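Local coordinates for protein ceramide very long chain fatty acid hydroxylase SCS7 (Saccharomyces cerevisiae, PDB 4ZR1) that hydroxylates very long chain fatty acids of sphingolipids, probably at C-2 of the acyl chains of dihydroceramides and phytoceramides, using oxygen and electrons from cytochrome b5, at residues F135-E146 against A219-Y228; N125-F135 against L211-A219. All blocks are in the same frame, centred on the assembly; numbering follows the deposited sequence.

Interaction 1 of 2, residues F135-E146 against A219-Y228; sequences FCVGVFVWTLIE and AGGLFGYVCY. With TRD (tridecane), chain K.
A glycine-lined crossing of two transmembrane helices, TM2 and TM4, brings G138 against G220 and G221 and forms part of a tridecane pocket. The segment axes approach to 6.5 Å and cross at -48°, and CA of G138 and CA of G221 are 4.1 Å apart. A CB on G138 or G220 would strike the opposite backbone. Two CA-H...O contacts use this closeness, G220 CA to F135 O and G221 CA to G138 O, each 3.3 Å. With CG anti to the backbone N (chi1 -179°), the F135 ring reaches across and lies with its face on G220 CA, while its CZ touches F223 CB at 3.7 Å. Farther along, W142 fits as a knob among G221, G224, Y225 and Y228. Y225 CA sits over the indole face, and the Y225 ring meets W142 in an offset edge-to-face pair. W142 CZ2 meets Y228 CG at 3.5 Å. The indole NE1 makes a weak bond to E146 OE2, whose carboxylate also bonds V265 and T266. Tridecane C7 lies 3.5 Å from G221 CA, and the chain meets the indole edge. No hydrogen bond crosses between the segments; backbone packing and aromatic faces join them, leaving an apolar flank for the alkyl chain.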
loop_
_atom_site.group_PDB
_atom_site.type_symbol
_atom_site.label_atom_id
_atom_site.label_comp_id
_atom_site.label_asym_id
_atom_site.label_seq_id
_atom_site.Cartn_x
_atom_site.Cartn_y
_atom_site.Cartn_z
ATOM N N PHE A 135 -24.841 3.352 3.269
ATOM C CA PHE A 135 -23.751 2.403 3.446
ATOM C C PHE A 135 -22.992 2.221 2.134
ATOM O O PHE A 135 -21.761 2.308 2.099
ATOM C CB PHE A 135 -24.287 1.058 3.928
ATOM C CG PHE A 135 -23.227 0.024 4.155
ATOM C CD1 PHE A 135 -22.721 -0.720 3.099
ATOM C CD2 PHE A 135 -22.753 -0.224 5.430
ATOM C CE1 PHE A 135 -21.750 -1.683 3.317
ATOM C CE2 PHE A 135 -21.786 -1.181 5.650
ATOM C CZ PHE A 135 -21.287 -1.915 4.594
ATOM N N CYS A 136 -23.742 1.972 1.059
ATOM C CA CYS A 136 -23.159 1.699 -0.253
ATOM C C CYS A 136 -22.389 2.894 -0.802
ATOM O O CYS A 136 -21.342 2.709 -1.419
ATOM C CB CYS A 136 -24.248 1.268 -1.245
ATOM S SG CYS A 136 -24.990 -0.349 -0.836
ATOM N N VAL A 137 -22.876 4.114 -0.571
ATOM C CA VAL A 137 -22.140 5.284 -1.053
ATOM C C VAL A 137 -20.852 5.424 -0.246
ATOM O O VAL A 137 -19.855 5.936 -0.752
ATOM C CB VAL A 137 -22.968 6.609 -0.986
ATOM C CG1 VAL A 137 -24.377 6.372 -1.438
ATOM C CG2 VAL A 137 -22.982 7.192 0.397
ATOM N N GLY A 138 -20.871 4.946 0.999
ATOM C CA GLY A 138 -19.664 4.865 1.803
ATOM C C GLY A 138 -18.623 4.007 1.103
ATOM O O GLY A 138 -17.452 4.396 0.994
ATOM N N VAL A 139 -19.053 2.841 0.615
ATOM C CA VAL A 139 -18.185 1.959 -0.163
ATOM C C VAL A 139 -17.694 2.623 -1.460
ATOM O O VAL A 139 -16.568 2.410 -1.893
ATOM C CB VAL A 139 -18.899 0.650 -0.498
ATOM C CG1 VAL A 139 -18.012 -0.246 -1.361
ATOM C CG2 VAL A 139 -19.330 -0.069 0.794
ATOM N N PHE A 140 -18.540 3.440 -2.071
ATOM C CA PHE A 140 -18.186 4.101 -3.318
ATOM C C PHE A 140 -17.148 5.196 -3.075
ATOM O O PHE A 140 -16.178 5.344 -3.828
ATOM C CB PHE A 140 -19.443 4.678 -3.985
ATOM C CG PHE A 140 -19.160 5.498 -5.221
ATOM C CD1 PHE A 140 -18.873 4.880 -6.430
ATOM C CD2 PHE A 140 -19.186 6.882 -5.173
ATOM C CE1 PHE A 140 -18.618 5.626 -7.566
ATOM C CE2 PHE A 140 -18.930 7.640 -6.308
ATOM C CZ PHE A 140 -18.654 7.010 -7.509
ATOM N N VAL A 141 -17.364 5.964 -2.014
ATOM C CA VAL A 141 -16.417 6.987 -1.614
ATOM C C VAL A 141 -15.094 6.342 -1.190
ATOM O O VAL A 141 -14.027 6.897 -1.461
ATOM C CB VAL A 141 -16.985 7.865 -0.467
ATOM C CG1 VAL A 141 -15.918 8.799 0.110
ATOM C CG2 VAL A 141 -18.188 8.664 -0.957
ATOM N N TRP A 142 -15.151 5.170 -0.550
ATOM C CA TRP A 142 -13.909 4.490 -0.195
ATOM C C TRP A 142 -13.018 4.286 -1.425
ATOM O O TRP A 142 -11.812 4.550 -1.366
ATOM C CB TRP A 142 -14.123 3.120 0.479
ATOM C CG TRP A 142 -12.823 2.368 0.360
ATOM C CD1 TRP A 142 -12.549 1.326 -0.477
ATOM C CD2 TRP A 142 -11.584 2.693 1.010
ATOM N NE1 TRP A 142 -11.228 0.958 -0.363
ATOM C CE2 TRP A 142 -10.614 1.784 0.543
ATOM C CE3 TRP A 142 -11.206 3.650 1.959
ATOM C CZ2 TRP A 142 -9.292 1.807 0.988
ATOM C CZ3 TRP A 142 -9.886 3.672 2.397
ATOM C CH2 TRP A 142 -8.950 2.757 1.911
ATOM N N THR A 143 -13.598 3.810 -2.528
ATOM C CA THR A 143 -12.789 3.469 -3.704
ATOM C C THR A 143 -12.091 4.691 -4.274
ATOM O O THR A 143 -11.044 4.568 -4.912
ATOM C CB THR A 143 -13.619 2.839 -4.846
ATOM O OG1 THR A 143 -14.399 3.850 -5.506
ATOM C CG2 THR A 143 -14.510 1.759 -4.310
ATOM N N LEU A 144 -12.690 5.863 -4.055
ATOM C CA LEU A 144 -12.115 7.111 -4.529
ATOM C C LEU A 144 -10.961 7.521 -3.623
ATOM O O LEU A 144 -9.882 7.877 -4.099
ATOM C CB LEU A 144 -13.177 8.211 -4.595
ATOM C CG LEU A 144 -12.722 9.468 -5.343
ATOM C CD1 LEU A 144 -12.217 9.138 -6.756
ATOM C CD2 LEU A 144 -13.850 10.475 -5.401
ATOM N N ILE A 145 -11.207 7.465 -2.316
ATOM C CA ILE A 145 -10.168 7.588 -1.299
ATOM C C ILE A 145 -9.002 6.625 -1.545
ATOM O O ILE A 145 -7.832 7.039 -1.564
ATOM C CB ILE A 145 -10.755 7.340 0.090
ATOM C CG1 ILE A 145 -11.690 8.497 0.456
ATOM C CG2 ILE A 145 -9.655 7.174 1.121
ATOM C CD1 ILE A 145 -12.552 8.231 1.673
ATOM N N GLU A 146 -9.335 5.349 -1.738
ATOM C CA GLU A 146 -8.359 4.323 -2.114
ATOM C C GLU A 146 -7.475 4.769 -3.280
ATOM O O GLU A 146 -6.256 4.667 -3.211
ATOM C CB GLU A 146 -9.073 3.018 -2.474
ATOM C CG GLU A 146 -8.171 1.975 -3.111
ATOM C CD GLU A 146 -8.947 0.831 -3.748
ATOM O OE1 GLU A 146 -8.599 0.455 -4.895
ATOM O OE2 GLU A 146 -9.884 0.295 -3.100
ATOM N N ALA A 219 -19.863 3.466 8.257
ATOM C CA ALA A 219 -19.786 2.014 8.308
ATOM C C ALA A 219 -19.378 1.485 6.936
ATOM O O ALA A 219 -18.546 0.584 6.832
ATOM C CB ALA A 219 -21.113 1.411 8.756
ATOM N N GLY A 220 -19.953 2.069 5.887
ATOM C CA GLY A 220 -19.664 1.673 4.521
ATOM C C GLY A 220 -18.237 1.975 4.075
ATOM O O GLY A 220 -17.560 1.116 3.510
ATOM N N GLY A 221 -17.789 3.202 4.315
ATOM C CA GLY A 221 -16.423 3.582 4.021
ATOM C C GLY A 221 -15.425 2.682 4.736
ATOM O O GLY A 221 -14.400 2.287 4.162
ATOM N N LEU A 222 -15.731 2.338 5.987
ATOM C CA LEU A 222 -14.847 1.485 6.765
ATOM C C LEU A 222 -14.833 0.063 6.197
ATOM O O LEU A 222 -13.760 -0.550 6.081
ATOM C CB LEU A 222 -15.259 1.479 8.237
ATOM C CG LEU A 222 -14.338 0.685 9.161
ATOM C CD1 LEU A 222 -12.940 1.230 9.084
ATOM C CD2 LEU A 222 -14.852 0.746 10.574
ATOM N N PHE A 223 -16.012 -0.447 5.829
ATOM C CA PHE A 223 -16.138 -1.786 5.233
ATOM C C PHE A 223 -15.367 -1.865 3.918
ATOM O O PHE A 223 -14.739 -2.875 3.605
ATOM C CB PHE A 223 -17.610 -2.138 4.999
ATOM C CG PHE A 223 -17.822 -3.454 4.295
ATOM C CD1 PHE A 223 -17.718 -4.653 4.985
ATOM C CD2 PHE A 223 -18.135 -3.492 2.949
ATOM C CE1 PHE A 223 -17.912 -5.858 4.340
ATOM C CE2 PHE A 223 -18.339 -4.691 2.306
ATOM C CZ PHE A 223 -18.230 -5.878 3.003
ATOM N N GLY A 224 -15.425 -0.781 3.157
ATOM C CA GLY A 224 -14.698 -0.681 1.914
ATOM C C GLY A 224 -13.209 -0.736 2.149
ATOM O O GLY A 224 -12.495 -1.369 1.375
ATOM N N TYR A 225 -12.740 -0.089 3.217
ATOM C CA TYR A 225 -11.322 -0.153 3.564
ATOM C C TYR A 225 -10.888 -1.594 3.836
ATOM O O TYR A 225 -9.845 -2.041 3.345
ATOM C CB TYR A 225 -10.985 0.707 4.787
ATOM C CG TYR A 225 -9.741 0.181 5.451
ATOM C CD1 TYR A 225 -8.492 0.361 4.859
ATOM C CD2 TYR A 225 -9.812 -0.555 6.638
ATOM C CE1 TYR A 225 -7.343 -0.160 5.444
ATOM C CE2 TYR A 225 -8.667 -1.082 7.223
ATOM C CZ TYR A 225 -7.437 -0.881 6.618
ATOM O OH TYR A 225 -6.302 -1.401 7.180
ATOM N N VAL A 226 -11.681 -2.307 4.635
ATOM C CA VAL A 226 -11.386 -3.700 4.972
ATOM C C VAL A 226 -11.362 -4.595 3.739
ATOM O O VAL A 226 -10.507 -5.476 3.619
ATOM C CB VAL A 226 -12.402 -4.260 5.970
ATOM C CG1 VAL A 226 -12.100 -5.727 6.251
ATOM C CG2 VAL A 226 -12.367 -3.423 7.259
ATOM N N CYS A 227 -12.286 -4.360 2.811
ATOM C CA CYS A 227 -12.286 -5.112 1.566
ATOM C C CYS A 227 -11.018 -4.828 0.772
ATOM O O CYS A 227 -10.407 -5.746 0.231
ATOM C CB CYS A 227 -13.527 -4.784 0.739
ATOM S SG CYS A 227 -15.072 -5.358 1.488
ATOM N N TYR A 228 -10.623 -3.559 0.714
ATOM C CA TYR A 228 -9.391 -3.149 0.039
ATOM C C TYR A 228 -8.115 -3.869 0.522
ATOM O O TYR A 228 -7.366 -4.427 -0.289
ATOM C CB TYR A 228 -9.192 -1.634 0.188
ATOM C CG TYR A 228 -7.735 -1.208 0.093
ATOM C CD1 TYR A 228 -7.106 -1.075 -1.142
ATOM C CD2 TYR A 228 -6.991 -0.937 1.239
ATOM C CE1 TYR A 228 -5.777 -0.694 -1.235
ATOM C CE2 TYR A 228 -5.673 -0.550 1.160
ATOM C CZ TYR A 228 -5.064 -0.437 -0.081
ATOM O OH TYR A 228 -3.738 -0.054 -0.164
HETATM C C1 TRD K . -7.195 5.361 5.102
HETATM C C2 TRD K . -8.383 6.158 5.628
HETATM C C3 TRD K . -9.628 5.283 5.614
HETATM C C4 TRD K . -10.905 6.099 5.724
HETATM C C5 TRD K . -12.103 5.174 5.870
HETATM C C6 TRD K . -13.339 5.985 6.203
HETATM C C7 TRD K . -14.206 6.174 4.970
HETATM C C8 TRD K . -15.113 7.391 5.097
HETATM C C9 TRD K . -16.376 7.197 4.266
HETATM C C10 TRD K . -17.246 8.441 4.198
HETATM C C11 TRD K . -18.531 8.154 3.440
HETATM C C12 TRD K . -19.436 9.378 3.432
HETATM C C13 TRD K . -20.791 9.108 2.786
#

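Interaction 2 of 2, residues N125-F135 against L211-A219; sequences NMNQLFACFLF and LYWAYAGFA
This is a partly buried helix-helix contact at what is probably the lumenal end of the transmembrane bundle, where the start of TM2 and the turn before it pack on the first turns of TM4. The short axes approach to 7.5 Å and cross at -46°, and no hydrogen bond links the two segments. At the outer end N125 lies flat on Y212: its CB stands over the ring centre, 3.3 Å from the centroid, and the amide plane is only 10° from the ring plane, with ND2 3.4 Å from Y212 CE1. The amide ND2 is tied to V121 O on helix 106-125, a bond that probably limits its rotation, while L211 CD2 covers the opposite face of the Y212 ring. Replacing Y212 by an alanine would probably leave N125 without its aromatic platform and open a gap between the turn and TM4. M126 follows, its chain fully extended from a CG anti to the backbone N (chi1 -177°), which carries CE to 3.4 Å from W213 CD1; its sulfur lies obliquely to the indole in a Met-aromatic contact. L134 sends CD1 over one face of the same indole, 3.6 Å from W213 CG. Further along TM4 the residues that face TM2 become small: A216 CB nestles against A131 O and lies 4.1 Å from L134 CB. Beyond it the backbones themselves meet, F135 CA donating a CA-H...O contact to A216 O at 3.3 Å and G217 CA a longer one to L134 O. Small residues at the crossing, here A216 and G217, with CA-H...O contacts between backbones, are typical of closely packed transmembrane helices.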
loop_
_atom_site.group_PDB
_atom_site.type_symbol
_atom_site.label_atom_id
_atom_site.label_comp_id
_atom_site.label_asym_id
_atom_site.label_seq_id
_atom_site.Cartn_x
_atom_site.Cartn_y
_atom_site.Cartn_z
ATOM N N ASN A 125 -32.389 3.708 13.942
ATOM C CA ASN A 125 -32.757 5.102 14.139
ATOM C C ASN A 125 -33.083 5.812 12.844
ATOM O O ASN A 125 -33.238 7.038 12.802
ATOM C CB ASN A 125 -31.631 5.820 14.863
ATOM C CG ASN A 125 -31.342 5.208 16.214
ATOM O OD1 ASN A 125 -32.044 5.486 17.183
ATOM N ND2 ASN A 125 -30.320 4.354 16.284
ATOM N N MET A 126 -33.216 5.028 11.785
ATOM C CA MET A 126 -33.288 5.594 10.449
ATOM C C MET A 126 -33.956 4.627 9.477
ATOM O O MET A 126 -33.968 3.421 9.713
ATOM C CB MET A 126 -31.888 5.941 9.988
ATOM C CG MET A 126 -31.822 6.580 8.665
ATOM S SD MET A 126 -30.116 6.666 8.182
ATOM C CE MET A 126 -30.403 7.408 6.580
ATOM N N ASN A 127 -34.552 5.162 8.414
ATOM C CA ASN A 127 -35.112 4.333 7.362
ATOM C C ASN A 127 -34.028 3.370 6.889
ATOM O O ASN A 127 -32.977 3.793 6.382
ATOM C CB ASN A 127 -35.627 5.186 6.198
ATOM C CG ASN A 127 -36.469 4.388 5.222
ATOM O OD1 ASN A 127 -35.968 3.484 4.556
ATOM N ND2 ASN A 127 -37.753 4.735 5.114
ATOM N N GLN A 128 -34.280 2.081 7.076
ATOM C CA GLN A 128 -33.277 1.061 6.820
ATOM C C GLN A 128 -32.834 1.054 5.364
ATOM O O GLN A 128 -31.663 0.835 5.061
ATOM C CB GLN A 128 -33.816 -0.302 7.248
ATOM C CG GLN A 128 -34.087 -0.329 8.754
ATOM C CD GLN A 128 -34.402 -1.704 9.297
ATOM O OE1 GLN A 128 -34.551 -2.672 8.551
ATOM N NE2 GLN A 128 -34.490 -1.800 10.616
ATOM N N LEU A 129 -33.762 1.349 4.468
ATOM C CA LEU A 129 -33.471 1.314 3.046
ATOM C C LEU A 129 -32.544 2.460 2.662
ATOM O O LEU A 129 -31.654 2.303 1.825
ATOM C CB LEU A 129 -34.772 1.365 2.250
ATOM C CG LEU A 129 -34.768 0.855 0.815
ATOM C CD1 LEU A 129 -34.154 -0.523 0.748
ATOM C CD2 LEU A 129 -36.199 0.802 0.321
ATOM N N PHE A 130 -32.737 3.617 3.279
ATOM C CA PHE A 130 -31.804 4.717 3.050
ATOM C C PHE A 130 -30.483 4.479 3.783
ATOM O O PHE A 130 -29.440 4.966 3.354
ATOM C CB PHE A 130 -32.413 6.054 3.484
ATOM C CG PHE A 130 -33.481 6.564 2.560
ATOM C CD1 PHE A 130 -34.791 6.113 2.674
ATOM C CD2 PHE A 130 -33.184 7.506 1.589
ATOM C CE1 PHE A 130 -35.785 6.575 1.816
ATOM C CE2 PHE A 130 -34.177 7.977 0.730
ATOM C CZ PHE A 130 -35.474 7.507 0.846
ATOM N N ALA A 131 -30.522 3.740 4.890
ATOM C CA ALA A 131 -29.291 3.419 5.611
ATOM C C ALA A 131 -28.425 2.499 4.756
ATOM O O ALA A 131 -27.226 2.745 4.585
ATOM C CB ALA A 131 -29.590 2.784 6.955
ATOM N N CYS A 132 -29.036 1.451 4.205
ATOM C CA CYS A 132 -28.337 0.595 3.257
ATOM C C CYS A 132 -27.791 1.402 2.086
ATOM O O CYS A 132 -26.658 1.176 1.653
ATOM C CB CYS A 132 -29.249 -0.516 2.740
ATOM S SG CYS A 132 -29.723 -1.681 4.018
ATOM N N PHE A 133 -28.581 2.343 1.572
ATOM C CA PHE A 133 -28.100 3.142 0.453
ATOM C C PHE A 133 -26.896 3.982 0.864
ATOM O O PHE A 133 -25.923 4.077 0.128
ATOM C CB PHE A 133 -29.174 4.065 -0.122
ATOM C CG PHE A 133 -28.612 5.053 -1.110
ATOM C CD1 PHE A 133 -28.093 4.613 -2.328
ATOM C CD2 PHE A 133 -28.540 6.403 -0.809
ATOM C CE1 PHE A 133 -27.529 5.503 -3.238
ATOM C CE2 PHE A 133 -27.979 7.306 -1.719
ATOM C CZ PHE A 133 -27.474 6.852 -2.940
ATOM N N LEU A 134 -26.959 4.584 2.043
ATOM C CA LEU A 134 -25.864 5.424 2.507
ATOM C C LEU A 134 -24.622 4.592 2.845
ATOM O O LEU A 134 -23.489 5.064 2.728
ATOM C CB LEU A 134 -26.314 6.248 3.711
ATOM C CG LEU A 134 -27.290 7.381 3.373
ATOM C CD1 LEU A 134 -27.668 8.149 4.611
ATOM C CD2 LEU A 134 -26.676 8.321 2.347
ATOM N N PHE A 135 -24.841 3.352 3.269
ATOM C CA PHE A 135 -23.751 2.403 3.446
ATOM C C PHE A 135 -22.992 2.221 2.134
ATOM O O PHE A 135 -21.761 2.308 2.099
ATOM C CB PHE A 135 -24.287 1.058 3.928
ATOM C CG PHE A 135 -23.227 0.024 4.155
ATOM C CD1 PHE A 135 -22.721 -0.720 3.099
ATOM C CD2 PHE A 135 -22.753 -0.224 5.430
ATOM C CE1 PHE A 135 -21.750 -1.683 3.317
ATOM C CE2 PHE A 135 -21.786 -1.181 5.650
ATOM C CZ PHE A 135 -21.287 -1.915 4.594
ATOM N N LEU A 211 -26.445 12.866 11.989
ATOM C CA LEU A 211 -25.878 11.843 12.849
ATOM C C LEU A 211 -25.979 10.406 12.314
ATOM O O LEU A 211 -24.954 9.772 12.055
ATOM C CB LEU A 211 -26.531 11.943 14.225
ATOM C CG LEU A 211 -25.857 11.227 15.385
ATOM C CD1 LEU A 211 -25.617 12.220 16.482
ATOM C CD2 LEU A 211 -26.781 10.160 15.882
ATOM N N TYR A 212 -27.192 9.896 12.121
ATOM C CA TYR A 212 -27.345 8.477 11.778
ATOM C C TYR A 212 -27.025 8.205 10.320
ATOM O O TYR A 212 -26.828 7.052 9.930
ATOM C CB TYR A 212 -28.749 7.987 12.109
ATOM C CG TYR A 212 -29.036 8.044 13.584
ATOM C CD1 TYR A 212 -28.366 7.208 14.465
ATOM C CD2 TYR A 212 -29.958 8.943 14.103
ATOM C CE1 TYR A 212 -28.613 7.253 15.821
ATOM C CE2 TYR A 212 -30.210 8.993 15.463
ATOM C CZ TYR A 212 -29.536 8.143 16.312
ATOM O OH TYR A 212 -29.773 8.183 17.661
ATOM N N TRP A 213 -26.962 9.265 9.521
ATOM C CA TRP A 213 -26.457 9.153 8.158
ATOM C C TRP A 213 -24.956 8.889 8.202
ATOM O O TRP A 213 -24.398 8.217 7.331
ATOM C CB TRP A 213 -26.716 10.429 7.351
ATOM C CG TRP A 213 -28.152 10.758 7.017
ATOM C CD1 TRP A 213 -29.279 10.378 7.694
ATOM C CD2 TRP A 213 -28.601 11.558 5.914
ATOM N NE1 TRP A 213 -30.400 10.885 7.072
ATOM C CE2 TRP A 213 -30.009 11.617 5.979
ATOM C CE3 TRP A 213 -27.945 12.226 4.871
ATOM C CZ2 TRP A 213 -30.774 12.318 5.043
ATOM C CZ3 TRP A 213 -28.706 12.922 3.938
ATOM C CH2 TRP A 213 -30.106 12.959 4.031
ATOM N N ALA A 214 -24.299 9.458 9.212
ATOM C CA ALA A 214 -22.862 9.309 9.370
ATOM C C ALA A 214 -22.544 7.896 9.819
ATOM O O ALA A 214 -21.582 7.303 9.349
ATOM C CB ALA A 214 -22.321 10.319 10.353
ATOM N N TYR A 215 -23.363 7.353 10.717
ATOM C CA TYR A 215 -23.203 5.973 11.147
ATOM C C TYR A 215 -23.213 5.025 9.963
ATOM O O TYR A 215 -22.303 4.206 9.812
ATOM C CB TYR A 215 -24.294 5.585 12.142
ATOM C CG TYR A 215 -23.992 6.053 13.540
ATOM C CD1 TYR A 215 -23.182 5.302 14.384
ATOM C CD2 TYR A 215 -24.496 7.256 14.012
ATOM C CE1 TYR A 215 -22.890 5.731 15.652
ATOM C CE2 TYR A 215 -24.210 7.693 15.285
ATOM C CZ TYR A 215 -23.408 6.925 16.097
ATOM O OH TYR A 215 -23.128 7.365 17.366
ATOM N N ALA A 216 -24.229 5.154 9.117
ATOM C CA ALA A 216 -24.376 4.288 7.947
ATOM C C ALA A 216 -23.294 4.564 6.910
ATOM O O ALA A 216 -22.735 3.637 6.324
ATOM C CB ALA A 216 -25.753 4.469 7.328
ATOM N N GLY A 217 -23.008 5.843 6.681
ATOM C CA GLY A 217 -22.001 6.242 5.712
ATOM C C GLY A 217 -20.599 5.826 6.125
ATOM O O GLY A 217 -19.845 5.278 5.320
ATOM N N PHE A 218 -20.240 6.090 7.380
ATOM C CA PHE A 218 -18.936 5.693 7.884
ATOM C C PHE A 218 -18.791 4.174 7.903
ATOM O O PHE A 218 -17.715 3.651 7.605
ATOM C CB PHE A 218 -18.688 6.245 9.293
ATOM C CG PHE A 218 -17.382 5.810 9.880
ATOM C CD1 PHE A 218 -16.185 6.355 9.418
ATOM C CD2 PHE A 218 -17.339 4.846 10.877
ATOM C CE1 PHE A 218 -14.961 5.950 9.949
ATOM C CE2 PHE A 218 -16.115 4.439 11.418
ATOM C CZ PHE A 218 -14.929 4.990 10.945
ATOM N N ALA A 219 -19.863 3.466 8.257
ATOM C CA ALA A 219 -19.786 2.014 8.308
ATOM C C ALA A 219 -19.378 1.485 6.936
ATOM O O ALA A 219 -18.546 0.584 6.832
ATOM C CB ALA A 219 -21.113 1.411 8.756
#

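How the interactions relate
Interactions 1 and 2 are consecutive parts of one interface, between helices 128-154 and 211-236, with centres 13 Å apart. F135 and A219 belong to both, F135 turning its CA-H to A216 O in interaction 2 and its carbonyl and ring to G220 in interaction 1. The crossing angle hardly changes, but the axes draw closer, from 7.5 to 6.5 Å, as the larger side chains at the outer end give way to glycines. G217 of interaction 2 and V137, G138, W142 and G221 of interaction 1 border the same tridecane pocket. Interaction 1 also leads toward the dimetal centre: the Y228 side chain lies about 4 Å from that of the zinc ligand H232 and about 7 Å from a zinc ion.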